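Local coordinates for protein 6-phosphogluconate dehydrogenase, NAD-binding (Mycolicibacterium smegmatis MC2 155, PDB 6SMT) that reduces imines with S enantioselectivity, drawing on NADPH bound in a Rossmann-type domain, at residues T10-V15 / A66-L71; S139-G144 / Q161-G166; T223-R228 / D283-I288. All coordinates share one frame; numbering follows the deposited sequence. Where two conformers were deposited one is given.

Contact 1 (T10-V15 / A66-L71)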
loop_
_atom_site.group_PDB
_atom_site.type_symbol
_atom_site.label_atom_id
_atom_site.label_comp_id
_atom_site.label_asym_id
_atom_site.label_seq_id
_atom_site.Cartn_x
_atom_site.Cartn_y
_atom_site.Cartn_z
ATOM N N THR B 10 -22.364 -11.749 34.886
ATOM C CA THR B 10 -21.480 -10.677 34.335
ATOM C C THR B 10 -20.244 -11.374 33.797
ATOM O O THR B 10 -19.542 -12.061 34.546
ATOM C CB THR B 10 -20.942 -9.663 35.341
ATOM O OG1 THR B 10 -22.109 -9.155 35.973
ATOM C CG2 THR B 10 -20.181 -8.529 34.697
ATOM N N PRO B 11 -19.943 -11.181 32.520
ATOM C CA PRO B 11 -18.786 -11.896 31.981
ATOM C C PRO B 11 -17.463 -11.570 32.664
ATOM O O PRO B 11 -17.165 -10.418 32.967
ATOM C CB PRO B 11 -18.708 -11.393 30.545
ATOM C CG PRO B 11 -20.120 -10.933 30.187
ATOM C CD PRO B 11 -20.664 -10.416 31.487
ATOM N N THR B 12 -16.614 -12.596 32.745
ATOM C CA THR B 12 -15.262 -12.460 33.303
ATOM C C THR B 12 -14.285 -12.686 32.181
ATOM O O THR B 12 -14.437 -13.659 31.424
ATOM C CB THR B 12 -14.996 -13.403 34.449
ATOM O OG1 THR B 12 -15.297 -14.767 34.109
ATOM C CG2 THR B 12 -15.841 -12.957 35.623
ATOM N N VAL B 13 -13.375 -11.723 32.023
ATOM C CA VAL B 13 -12.292 -11.764 31.000
ATOM C C VAL B 13 -10.968 -11.439 31.659
ATOM O O VAL B 13 -10.861 -10.510 32.448
ATOM C CB VAL B 13 -12.584 -10.833 29.820
ATOM C CG1 VAL B 13 -11.596 -11.122 28.701
ATOM C CG2 VAL B 13 -14.030 -10.968 29.330
ATOM N N THR B 14 -9.940 -12.177 31.293
ATOM C CA THR B 14 -8.566 -11.876 31.669
ATOM C C THR B 14 -7.801 -11.436 30.425
ATOM O O THR B 14 -7.975 -12.042 29.357
ATOM C CB THR B 14 -7.832 -13.050 32.289
ATOM O OG1 THR B 14 -8.469 -13.261 33.563
ATOM C CG2 THR B 14 -6.367 -12.813 32.531
ATOM N N VAL B 15 -7.031 -10.370 30.523
ATOM C CA VAL B 15 -6.059 -9.976 29.475
ATOM C C VAL B 15 -4.674 -10.201 30.026
ATOM O O VAL B 15 -4.311 -9.637 31.038
ATOM C CB VAL B 15 -6.259 -8.537 28.999
ATOM C CG1 VAL B 15 -5.294 -8.233 27.881
ATOM C CG2 VAL B 15 -7.678 -8.299 28.526
ATOM N N ALA B 66 -9.004 -16.528 37.284
ATOM C CA ALA B 66 -9.991 -15.520 37.681
ATOM C C ALA B 66 -11.189 -15.465 36.734
ATOM O O ALA B 66 -12.231 -14.904 37.100
ATOM C CB ALA B 66 -9.340 -14.207 37.786
ATOM N N SER B 67 -11.058 -15.962 35.494
ATOM C CA SER B 67 -12.029 -15.701 34.442
ATOM C C SER B 67 -12.417 -16.912 33.593
ATOM O O SER B 67 -11.650 -17.852 33.464
ATOM C CB SER B 67 -11.500 -14.603 33.505
ATOM O OG SER B 67 -11.052 -13.436 34.212
ATOM N N ASP B 68 -13.521 -16.793 32.922
ATOM C CA ASP B 68 -13.971 -17.859 31.992
ATOM C C ASP B 68 -13.208 -17.780 30.672
ATOM O O ASP B 68 -13.045 -18.829 30.036
ATOM C CB ASP B 68 -15.452 -17.734 31.715
ATOM C CG ASP B 68 -16.320 -17.987 32.946
ATOM O OD1 ASP B 68 -15.854 -18.715 33.823
ATOM O OD2 ASP B 68 -17.432 -17.511 32.919
ATOM N N LEU B 69 -12.635 -16.632 30.349
ATOM C CA LEU B 69 -12.026 -16.327 29.027
ATOM C C LEU B 69 -10.763 -15.579 29.260
ATOM O O LEU B 69 -10.802 -14.574 29.977
ATOM C CB LEU B 69 -13.020 -15.494 28.222
ATOM C CG LEU B 69 -12.563 -15.040 26.852
ATOM C CD1 LEU B 69 -12.370 -16.244 25.939
ATOM C CD2 LEU B 69 -13.567 -14.110 26.208
ATOM N N ALA B 70 -9.666 -16.003 28.659
ATOM C CA ALA B 70 -8.357 -15.378 28.760
ATOM C C ALA B 70 -7.852 -14.975 27.357
ATOM O O ALA B 70 -7.886 -15.838 26.485
ATOM C CB ALA B 70 -7.317 -16.219 29.419
ATOM N N LEU B 71 -7.514 -13.706 27.177
ATOM C CA LEU B 71 -6.934 -13.211 25.922
ATOM C C LEU B 71 -5.450 -13.036 26.118
ATOM O O LEU B 71 -5.046 -12.371 27.131
ATOM C CB LEU B 71 -7.556 -11.866 25.534
ATOM C CG LEU B 71 -9.062 -11.821 25.567
ATOM C CD1 LEU B 71 -9.552 -10.444 25.104
ATOM C CD2 LEU B 71 -9.712 -12.905 24.756
HETATM O O HOH W 1 -17.988 -15.090 31.826
HETATM O O HOH W 2 -11.997 -11.326 35.607
#

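Contact 2 (S139-G144 / Q161-G166)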
loop_
_atom_site.group_PDB
_atom_site.type_symbol
_atom_site.label_atom_id
_atom_site.label_comp_id
_atom_site.label_asym_id
_atom_site.label_seq_id
_atom_site.Cartn_x
_atom_site.Cartn_y
_atom_site.Cartn_z
ATOM N N SER B 139 -11.315 -4.797 13.361
ATOM C CA SER B 139 -11.586 -6.122 12.778
ATOM C C SER B 139 -10.682 -7.141 13.433
ATOM O O SER B 139 -9.472 -6.942 13.453
ATOM C CB SER B 139 -11.367 -6.113 11.291
ATOM O OG SER B 139 -11.456 -7.434 10.737
ATOM N N ILE B 140 -11.278 -8.243 13.902
ATOM C CA ILE B 140 -10.532 -9.354 14.532
ATOM C C ILE B 140 -11.013 -10.615 13.839
ATOM O O ILE B 140 -12.237 -10.877 13.708
ATOM C CB ILE B 140 -10.685 -9.387 16.056
ATOM C CG1 ILE B 140 -10.424 -8.026 16.691
ATOM C CG2 ILE B 140 -9.730 -10.459 16.585
ATOM C CD1 ILE B 140 -10.640 -8.017 18.177
ATOM N N LEU B 141 -10.063 -11.430 13.391
ATOM C CA LEU B 141 -10.337 -12.730 12.745
ATOM C C LEU B 141 -10.121 -13.841 13.765
ATOM O O LEU B 141 -9.177 -13.752 14.609
ATOM C CB LEU B 141 -9.381 -12.962 11.564
ATOM C CG LEU B 141 -9.228 -11.803 10.641
ATOM C CD1 LEU B 141 -8.313 -12.212 9.497
ATOM C CD2 LEU B 141 -10.528 -11.362 10.093
ATOM N N PHE B 142 -10.885 -14.931 13.661
ATOM C CA PHE B 142 -10.780 -16.031 14.632
ATOM C C PHE B 142 -10.852 -17.331 13.890
ATOM O O PHE B 142 -11.502 -17.484 12.882
ATOM C CB PHE B 142 -11.955 -16.014 15.632
ATOM C CG PHE B 142 -11.981 -14.797 16.519
ATOM C CD1 PHE B 142 -12.590 -13.646 16.064
ATOM C CD2 PHE B 142 -11.421 -14.800 17.770
ATOM C CE1 PHE B 142 -12.572 -12.490 16.811
ATOM C CE2 PHE B 142 -11.454 -13.641 18.551
ATOM C CZ PHE B 142 -12.050 -12.520 18.070
ATOM N N ALA B 143 -10.195 -18.327 14.489
ATOM C CA ALA B 143 -10.170 -19.712 13.972
ATOM C C ALA B 143 -10.179 -20.716 15.129
ATOM O O ALA B 143 -9.615 -20.462 16.195
ATOM C CB ALA B 143 -8.982 -19.962 13.067
ATOM N N GLY B 144 -10.827 -21.848 14.884
ATOM C CA GLY B 144 -11.010 -22.900 15.883
ATOM C C GLY B 144 -12.462 -23.329 15.914
ATOM O O GLY B 144 -13.217 -22.998 14.995
ATOM N N GLN B 161 -15.616 -5.610 14.924
ATOM C CA GLN B 161 -16.234 -6.534 13.990
ATOM C C GLN B 161 -15.434 -7.830 13.948
ATOM O O GLN B 161 -14.185 -7.764 13.964
ATOM C CB GLN B 161 -16.318 -5.967 12.567
ATOM C CG GLN B 161 -17.101 -4.663 12.574
ATOM C CD GLN B 161 -17.678 -4.281 11.242
ATOM O OE1 GLN B 161 -18.403 -5.079 10.626
ATOM N NE2 GLN B 161 -17.448 -3.031 10.875
ATOM N N LEU B 162 -16.130 -8.933 14.121
ATOM C CA LEU B 162 -15.499 -10.253 14.223
ATOM C C LEU B 162 -15.757 -11.093 13.003
ATOM O O LEU B 162 -16.857 -11.047 12.373
ATOM C CB LEU B 162 -16.045 -10.961 15.461
ATOM C CG LEU B 162 -16.175 -10.172 16.741
ATOM C CD1 LEU B 162 -16.773 -11.111 17.774
ATOM C CD2 LEU B 162 -14.881 -9.556 17.198
ATOM N N THR B 163 -14.760 -11.859 12.576
ATOM C CA THR B 163 -14.938 -12.812 11.469
ATOM C C THR B 163 -14.363 -14.156 11.874
ATOM O O THR B 163 -13.161 -14.174 12.190
ATOM C CB THR B 163 -14.230 -12.403 10.156
ATOM O OG1 THR B 163 -14.660 -11.082 9.806
ATOM C CG2 THR B 163 -14.584 -13.348 9.020
ATOM N N TRP B 164 -15.182 -15.206 11.865
ATOM C CA TRP B 164 -14.700 -16.581 12.045
ATOM C C TRP B 164 -14.346 -17.120 10.689
ATOM O O TRP B 164 -15.202 -17.158 9.771
ATOM C CB TRP B 164 -15.728 -17.394 12.834
ATOM C CG TRP B 164 -15.335 -18.833 12.975
ATOM C CD1 TRP B 164 -14.559 -19.315 13.969
ATOM C CD2 TRP B 164 -15.751 -19.942 12.174
ATOM N NE1 TRP B 164 -14.446 -20.666 13.853
ATOM C CE2 TRP B 164 -15.188 -21.085 12.760
ATOM C CE3 TRP B 164 -16.546 -20.053 11.037
ATOM C CZ2 TRP B 164 -15.409 -22.371 12.256
ATOM C CZ3 TRP B 164 -16.700 -21.319 10.488
ATOM C CH2 TRP B 164 -16.106 -22.440 11.074
ATOM N N VAL B 165 -13.085 -17.588 10.536
ATOM C CA VAL B 165 -12.593 -18.002 9.198
ATOM C C VAL B 165 -12.473 -19.498 9.060
ATOM O O VAL B 165 -12.070 -19.964 7.975
ATOM C CB VAL B 165 -11.277 -17.267 8.831
ATOM C CG1 VAL B 165 -11.509 -15.784 8.813
ATOM C CG2 VAL B 165 -10.131 -17.621 9.761
ATOM N N GLY B 166 -12.769 -20.293 10.063
ATOM C CA GLY B 166 -12.769 -21.740 9.912
ATOM C C GLY B 166 -12.271 -22.507 11.103
ATOM O O GLY B 166 -11.820 -21.938 12.114
HETATM O O HOH W 3 -13.666 -8.948 11.141
#

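Contact 3 (T223-R228 / D283-I288)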
loop_
_atom_site.group_PDB
_atom_site.type_symbol
_atom_site.label_atom_id
_atom_site.label_comp_id
_atom_site.label_asym_id
_atom_site.label_seq_id
_atom_site.Cartn_x
_atom_site.Cartn_y
_atom_site.Cartn_z
ATOM N N THR B 223 -9.032 -5.015 -6.493
ATOM C CA THR B 223 -10.194 -5.832 -6.881
ATOM C C THR B 223 -10.006 -6.371 -8.282
ATOM O O THR B 223 -10.210 -7.582 -8.486
ATOM C CB THR B 223 -11.452 -4.985 -6.834
ATOM O OG1 THR B 223 -11.678 -4.660 -5.468
ATOM C CG2 THR B 223 -12.637 -5.709 -7.454
ATOM N N GLU B 224 -9.526 -5.531 -9.206
ATOM C CA GLU B 224 -9.281 -5.995 -10.579
ATOM C C GLU B 224 -8.150 -7.021 -10.662
ATOM O O GLU B 224 -8.284 -8.043 -11.377
ATOM C CB GLU B 224 -9.105 -4.802 -11.540
ATOM C CG GLU B 224 -8.836 -5.336 -12.956
ATOM C CD GLU B 224 -8.774 -4.297 -14.054
ATOM O OE1 GLU B 224 -9.055 -3.100 -13.741
ATOM O OE2 GLU B 224 -8.362 -4.640 -15.190
ATOM N N VAL B 225 -7.056 -6.760 -9.968
ATOM C CA VAL B 225 -5.898 -7.673 -10.006
ATOM C C VAL B 225 -6.338 -9.021 -9.420
ATOM O O VAL B 225 -6.037 -10.049 -10.026
ATOM C CB VAL B 225 -4.698 -7.083 -9.256
ATOM C CG1 VAL B 225 -3.656 -8.110 -8.967
ATOM C CG2 VAL B 225 -4.153 -5.848 -9.951
ATOM N N ALA B 226 -7.071 -9.068 -8.314
ATOM C CA ALA B 226 -7.563 -10.329 -7.749
ATOM C C ALA B 226 -8.455 -11.111 -8.702
ATOM O O ALA B 226 -8.283 -12.295 -8.842
ATOM C CB ALA B 226 -8.289 -10.060 -6.471
ATOM N N GLN B 227 -9.343 -10.400 -9.416
ATOM C CA GLN B 227 -10.222 -11.082 -10.393
ATOM C C GLN B 227 -9.391 -11.642 -11.533
ATOM O O GLN B 227 -9.637 -12.760 -11.970
ATOM C CB GLN B 227 -11.318 -10.134 -10.819
ATOM C CG GLN B 227 -12.354 -10.882 -11.698
ATOM C CD GLN B 227 -13.172 -11.845 -10.860
ATOM O OE1 GLN B 227 -13.688 -11.412 -9.828
ATOM N NE2 GLN B 227 -13.196 -13.147 -11.213
ATOM N N ARG B 228 -8.430 -10.884 -12.033
ATOM C CA ARG B 228 -7.578 -11.341 -13.129
ATOM C C ARG B 228 -6.744 -12.527 -12.717
ATOM O O ARG B 228 -6.550 -13.438 -13.516
ATOM C CB ARG B 228 -6.713 -10.172 -13.599
ATOM C CG ARG B 228 -7.456 -9.106 -14.378
ATOM C CD ARG B 228 -6.543 -7.999 -14.820
ATOM N NE ARG B 228 -7.018 -7.070 -15.855
ATOM C CZ ARG B 228 -6.881 -7.286 -17.175
ATOM N NH1 ARG B 228 -6.459 -8.464 -17.625
ATOM N NH2 ARG B 228 -7.175 -6.300 -18.011
ATOM N N ASP B 283 1.037 -7.600 -21.100
ATOM C CA ASP B 283 -0.043 -7.987 -20.190
ATOM C C ASP B 283 -0.248 -6.937 -19.079
ATOM O O ASP B 283 0.603 -6.025 -18.907
ATOM C CB ASP B 283 0.292 -9.297 -19.500
ATOM C CG ASP B 283 0.107 -10.535 -20.341
ATOM O OD1 ASP B 283 -0.389 -10.390 -21.456
ATOM O OD2 ASP B 283 0.441 -11.606 -19.818
ATOM N N GLU B 284 -1.419 -7.010 -18.463
ATOM C CA GLU B 284 -1.718 -6.216 -17.262
ATOM C C GLU B 284 -0.731 -6.563 -16.150
ATOM O O GLU B 284 -0.232 -7.694 -16.011
ATOM C CB GLU B 284 -3.190 -6.469 -16.913
ATOM C CG GLU B 284 -3.736 -5.589 -15.800
ATOM C CD GLU B 284 -4.031 -4.149 -16.060
ATOM O OE1 GLU B 284 -3.993 -3.752 -17.190
ATOM O OE2 GLU B 284 -4.375 -3.484 -15.058
ATOM N N ILE B 285 -0.567 -5.619 -15.219
ATOM C CA ILE B 285 0.336 -5.765 -14.080
ATOM C C ILE B 285 -0.089 -6.871 -13.146
ATOM O O ILE B 285 0.732 -7.322 -12.326
ATOM C CB ILE B 285 0.563 -4.331 -13.456
ATOM C CG1 ILE B 285 -0.721 -3.615 -13.153
ATOM C CG2 ILE B 285 1.419 -3.426 -14.375
ATOM C CD1 ILE B 285 -1.406 -4.209 -11.993
ATOM N N SER B 286 -1.283 -7.461 -13.255
ATOM C CA SER B 286 -1.728 -8.678 -12.568
ATOM C C SER B 286 -0.828 -9.887 -12.836
ATOM O O SER B 286 -0.711 -10.783 -12.043
ATOM C CB SER B 286 -3.154 -8.975 -12.950
ATOM O OG SER B 286 -3.265 -9.042 -14.377
ATOM N N ARG B 287 -0.097 -9.903 -13.931
ATOM C CA ARG B 287 0.791 -11.022 -14.265
ATOM C C ARG B 287 2.051 -10.996 -13.431
ATOM O O ARG B 287 2.704 -12.029 -13.323
ATOM C CB ARG B 287 1.193 -10.854 -15.727
ATOM C CG ARG B 287 2.115 -11.907 -16.292
ATOM C CD ARG B 287 1.491 -13.225 -16.455
ATOM N NE ARG B 287 0.740 -13.311 -17.678
ATOM C CZ ARG B 287 0.197 -14.428 -18.195
ATOM N NH1 ARG B 287 0.204 -15.564 -17.498
ATOM N NH2 ARG B 287 -0.413 -14.345 -19.371
ATOM N N ILE B 288 2.487 -9.858 -12.902
ATOM C CA ILE B 288 3.873 -9.707 -12.343
ATOM C C ILE B 288 4.104 -10.733 -11.240
ATOM O O ILE B 288 5.230 -11.288 -11.131
ATOM C CB ILE B 288 4.119 -8.264 -11.894
ATOM C CG1 ILE B 288 4.180 -7.307 -13.093
ATOM C CG2 ILE B 288 5.430 -8.147 -11.074
ATOM C CD1 ILE B 288 3.986 -5.830 -12.680
#

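Contact 1 (T10-V15 / A66-L71)
Two hydrogen bonds meet at Thr14 OG1, one of them to Ala63 O. The other pairs Thr14 OG1 with Ser67 OG at 2.7 Å. Both side-chain oxygens lie anti to their carbonyl carbons, so the two hydroxyls meet tip to tip on the face that carries Thr14 and Ala70. Ser67 OG also bonds to a water. Nearer the strand start, Thr12 OG1 takes the crowded position between its backbone N and carbonyl carbon (chi1 52°). There it accepts the N-H of Asp68, with N to OG1 2.9 Å. A second water accepts from Thr12 N and donates to Asp68 OD2, which ties the exposed carboxylate back to the strand. Beyond this polar start the backbones pair in parallel. Thr14 N donates to Leu69 O at 2.9 Å, in the carbonyl plane. Leu71 N donates to Thr14 O at 2.8 Å, and that bond is almost straight (174°). Val13, Val15, Leu69 and Leu71 share one face of the sheet. Val13 CG1 comes within 4.1 Å of Leu71 CG, the two side chains crossing obliquely. Helices 20-31 and 146-156 pack on this face. Along its other edge, strand 12-16 pairs with strand 35-39. Strands 12-16 and 69-72 lie side by side between 35-39 and 95-98, the central parallel pairing of a Rossmann-type fold; the turn after strand 12-16 fits a GxGxxG motif, and its Gly19 binds NADPH.

Contact 2 (S139-G144 / Q161-G166)
Six hydrogen bonds join the segments, five between backbones and one from a side chain. Along the parallel strands, Ile140 N donates to Gln161 O, and Thr163 N to Ile140 O. Phe142 N then donates to Thr163 O at 2.8 Å, the most bent of the set (142°). Val165 N reaches Phe142 O at 2.8 Å, nearly along the C=O axis. Further along, Gly144 N donates to Gly166 O at 2.9 Å. The Trp164 indole has CG anti to its backbone N (chi1 176°), so its ring comes across to the other segment. Its NE1 donates its N-H to Gly144 O at 2.9 Å. That oxygen is in the ring plane, but NE1 sits above the carbonyl plane. Gly166 N lies over the centre of one indole face. A water joins Ser139 OG and Thr163 OG1. On the face with Trp164, Leu162 CD2 meets the edge of the Phe142 ring, 3.8 Å from CE1. On the other face Leu141 CD2 lies 3.8 Å from Thr163 CB, the two side chains pointing the same way. The strands belong to a beta-alpha-beta unit whose helix 146-156 lies against Phe142, Leu162 and Trp164. Helix 171-199 packs against Leu141, Ala143 and Val165, and His210 of the second subunit touches Leu141 and Thr163. Strand 120-126 runs antiparallel along the far edge of strand 139-143.

Contact 3 (T223-R228 / D283-I288)
In the helical C-terminal domain, the long helix 204-231 meets the loop that follows helix 263-280, where a 3-10 turn begins at Ile285. No hydrogen bond crosses between the segments. The centre is Arg228, whose side chain runs extended from CG to NE. One helical turn back, Glu224 is also extended, with CG anti to its backbone N (chi1 179°). Its OE2 accepts the NE-H of Arg228 through the anti lone pair, NE to OE2 2.9 Å and nearly straight (174°). This salt bridge should help fix the rotation of the guanidinium. Glu284 then lies over one guanidinium face, its CB 3.8 Å above the plane. Its carboxylate is turned almost parallel to the guanidinium, with the planes 7° apart. No guanidinium N-H points at it. Its OE1 instead accepts the backbone N-H of Ser238, which binds NADPH, and of Ala239, while the carbonyls of Ser235 and Arg233 hold Arg228 NH1. Glu224 OE2 and Glu284 OE2 are 4.2 Å apart, a like-charge approach that the arginine probably offsets. Ser286 OG, bonded to His234 ND1, rests 3.5 Å from Arg228 CD. Ile285 also touches the bound 2-ethylhexanol and Trp184 of the second subunit. Within the contact, Ile285 CD1 comes 3.8 Å from Val225 CG2, the two side chains crossing at about a right angle.

Contacts 1 and 2 belong to one sheet in the NADPH-binding domain, their centres about 19 Å apart. Contact 3 lies in the C-terminal domain, its centre about 45 Å from that of contact 1. Contact 1 is a buried pairing of inner strands. Contact 2 is only partly buried, with strand 161-164 outermost in the sheet of this chain. Both rely on parallel backbone hydrogen bonds, helped by hydroxyls in contact 1 and an indole N-H in contact 2. Contact 3 is also buried, but joins a helix to a loop through charged and apolar side chains. Contacts 2 and 3 both touch the second subunit, whereas contact 1 does not.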